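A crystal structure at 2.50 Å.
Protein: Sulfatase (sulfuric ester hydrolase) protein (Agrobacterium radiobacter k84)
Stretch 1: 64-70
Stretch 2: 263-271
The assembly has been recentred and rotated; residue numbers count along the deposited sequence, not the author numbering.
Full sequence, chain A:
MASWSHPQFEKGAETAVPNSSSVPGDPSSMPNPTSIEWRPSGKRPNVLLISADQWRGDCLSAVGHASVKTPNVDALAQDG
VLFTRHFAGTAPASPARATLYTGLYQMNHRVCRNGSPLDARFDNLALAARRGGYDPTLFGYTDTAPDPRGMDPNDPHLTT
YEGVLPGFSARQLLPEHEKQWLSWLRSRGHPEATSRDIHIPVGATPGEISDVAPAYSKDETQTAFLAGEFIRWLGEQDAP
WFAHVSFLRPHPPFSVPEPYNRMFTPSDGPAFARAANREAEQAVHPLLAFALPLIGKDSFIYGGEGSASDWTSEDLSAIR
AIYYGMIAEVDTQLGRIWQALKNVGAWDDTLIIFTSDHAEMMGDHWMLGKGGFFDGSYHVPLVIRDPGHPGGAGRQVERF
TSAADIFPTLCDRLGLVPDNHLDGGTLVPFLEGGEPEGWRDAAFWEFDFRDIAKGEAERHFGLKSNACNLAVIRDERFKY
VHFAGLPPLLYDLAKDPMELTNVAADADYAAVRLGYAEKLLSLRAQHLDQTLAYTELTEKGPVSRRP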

# COMPACT_ATOMS: atom_id res chain seq x y z
N GLY A 64 35.55 -12.86 -2.59
CA GLY A 64 36.28 -13.89 -1.87
C GLY A 64 35.75 -15.30 -1.95
O GLY A 64 35.98 -16.09 -1.03
N HIS A 65 35.06 -15.66 -3.05
CA HIS A 65 34.58 -17.02 -3.20
C HIS A 65 35.79 -17.92 -3.51
O HIS A 65 36.67 -17.55 -4.32
CB HIS A 65 33.50 -17.13 -4.29
CG HIS A 65 32.73 -18.40 -4.20
ND1 HIS A 65 33.22 -19.58 -4.74
CD2 HIS A 65 31.54 -18.66 -3.61
CE1 HIS A 65 32.32 -20.51 -4.46
NE2 HIS A 65 31.29 -20.00 -3.79
N ALA A 66 35.86 -19.08 -2.82
CA ALA A 66 36.95 -20.05 -2.94
C ALA A 66 37.02 -20.69 -4.31
O ALA A 66 38.09 -20.71 -4.90
CB ALA A 66 36.80 -21.13 -1.87
N SER A 67 35.90 -21.23 -4.80
CA SER A 67 35.80 -21.92 -6.09
C SER A 67 35.57 -20.99 -7.30
O SER A 67 36.36 -20.99 -8.23
CB SER A 67 34.72 -23.00 -6.03
OG SER A 67 34.94 -23.89 -4.94
N VAL A 68 34.45 -20.22 -7.28
CA VAL A 68 33.94 -19.37 -8.36
C VAL A 68 35.00 -18.43 -8.91
O VAL A 68 35.79 -17.84 -8.16
CB VAL A 68 32.61 -18.66 -7.97
CG1 VAL A 68 32.18 -17.61 -8.98
CG2 VAL A 68 31.52 -19.69 -7.80
N LYS A 69 35.03 -18.36 -10.25
CA LYS A 69 35.95 -17.54 -11.03
C LYS A 69 35.16 -16.58 -11.90
O LYS A 69 34.50 -17.01 -12.87
CB LYS A 69 36.86 -18.43 -11.92
CG LYS A 69 37.49 -19.64 -11.23
CD LYS A 69 38.87 -19.32 -10.65
CE LYS A 69 39.80 -20.51 -10.72
NZ LYS A 69 40.19 -20.87 -12.12
N THR A 70 35.20 -15.28 -11.53
CA THR A 70 34.51 -14.22 -12.28
C THR A 70 35.50 -13.09 -12.61
O THR A 70 35.33 -11.99 -12.10
CB THR A 70 33.25 -13.71 -11.56
OG1 THR A 70 33.63 -13.16 -10.31
CG2 THR A 70 32.17 -14.78 -11.40
N MET A 263 34.96 -27.72 -15.57
CA MET A 263 35.82 -26.69 -14.98
C MET A 263 35.88 -26.76 -13.42
O MET A 263 36.88 -26.37 -12.81
CB MET A 263 35.32 -25.32 -15.46
CG MET A 263 36.14 -24.15 -14.99
SD MET A 263 35.59 -22.57 -15.64
CE MET A 263 36.33 -22.65 -17.34
N PHE A 264 34.80 -27.29 -12.79
CA PHE A 264 34.70 -27.41 -11.34
C PHE A 264 34.33 -28.81 -10.92
O PHE A 264 33.52 -29.48 -11.57
CB PHE A 264 33.71 -26.39 -10.77
CG PHE A 264 34.07 -24.95 -11.01
CD1 PHE A 264 33.65 -24.29 -12.16
CD2 PHE A 264 34.83 -24.24 -10.09
CE1 PHE A 264 33.97 -22.95 -12.38
CE2 PHE A 264 35.17 -22.91 -10.32
CZ PHE A 264 34.74 -22.26 -11.46
N THR A 265 34.90 -29.24 -9.82
CA THR A 265 34.70 -30.56 -9.26
C THR A 265 33.58 -30.51 -8.25
O THR A 265 33.57 -29.60 -7.41
CB THR A 265 36.01 -31.02 -8.55
OG1 THR A 265 37.15 -30.66 -9.34
CG2 THR A 265 36.02 -32.51 -8.24
N PRO A 266 32.67 -31.50 -8.23
CA PRO A 266 31.59 -31.50 -7.23
C PRO A 266 32.06 -31.35 -5.78
O PRO A 266 31.40 -30.66 -5.02
CB PRO A 266 30.90 -32.85 -7.46
CG PRO A 266 31.16 -33.15 -8.87
CD PRO A 266 32.54 -32.64 -9.15
N SER A 267 33.22 -31.96 -5.42
CA SER A 267 33.83 -31.91 -4.08
C SER A 267 34.26 -30.50 -3.64
O SER A 267 34.26 -30.21 -2.44
CB SER A 267 35.00 -32.89 -3.97
OG SER A 267 35.94 -32.72 -5.02
N ASP A 268 34.57 -29.60 -4.61
CA ASP A 268 34.92 -28.20 -4.34
C ASP A 268 33.70 -27.44 -3.79
O ASP A 268 32.62 -28.00 -3.63
CB ASP A 268 35.39 -27.51 -5.65
CG ASP A 268 36.61 -28.07 -6.34
OD1 ASP A 268 37.30 -28.94 -5.74
OD2 ASP A 268 36.93 -27.59 -7.47
N GLY A 269 33.88 -26.15 -3.53
CA GLY A 269 32.80 -25.31 -3.05
C GLY A 269 32.66 -25.22 -1.55
O GLY A 269 33.03 -26.15 -0.82
N PRO A 270 32.08 -24.09 -1.06
CA PRO A 270 31.90 -23.92 0.39
C PRO A 270 30.86 -24.86 1.00
O PRO A 270 30.19 -25.62 0.29
CB PRO A 270 31.46 -22.46 0.51
CG PRO A 270 30.79 -22.16 -0.81
CD PRO A 270 31.61 -22.91 -1.82
N ALA A 271 30.74 -24.80 2.33
CA ALA A 271 29.76 -25.57 3.09
C ALA A 271 28.35 -25.08 2.74
O ALA A 271 28.16 -23.90 2.40
CB ALA A 271 30.02 -25.41 4.59

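Neither stretch contains a regular helix or strand, and the contact between them is small: 276 Å² is buried in total, counting both sides. Along stretch 2, Met263 directs its CA-to-CB bond toward stretch 1, but its nearest approach, Met263 SD to Lys69 CG, is 5.6 Å, too far for a contact.

Phe264 is the first residue to engage, and it is buried. With chi1 at -61° (m), its ring reaches stretch 1, with Phe264 CE2 3.1 Å from Ser67 O. That oxygen sits at the ring edge, near the ring plane, so it meets the slightly positive C-H rim rather than the pi cloud. The CZ atom of Phe264 lies 3.8 Å from CG of Lys69, an oblique van der Waals approach to the aliphatic part of the lysine.

From Thr265 to Asp268 the chain makes a type I beta turn, closed by a hydrogen bond from Asp268 N to Thr265 O at 3.0 Å. Thr265, Pro266 and Ser267 stay out of reach, and contact resumes at Asp268, whose CB is 3.7 Å from Ser67 OG.

Gly269 brings the backbones closest, with Gly269 CA 5.5 Å from Ser67 CA. Its N donates to Ser67 OG at 2.9 Å, the one hydrogen bond across the contact; the short distance is offset by an N-H...O angle of 117°, which makes the bond weak. The phi/psi of 91/154 itself calls for glycine, since a CB would jam against the preceding carbonyl O.

Pro270 ends the contact, its CD packing obliquely 3.5 Å from NE2 of His65. On its other ring nitrogen, His65 ND1 accepts a hydrogen bond from Val68 N (2.9 Å, 157°) and a weak one from Ser67 N (3.1 Å, 124°), tying the imidazole to its own stretch. Ala271 lies beyond reach.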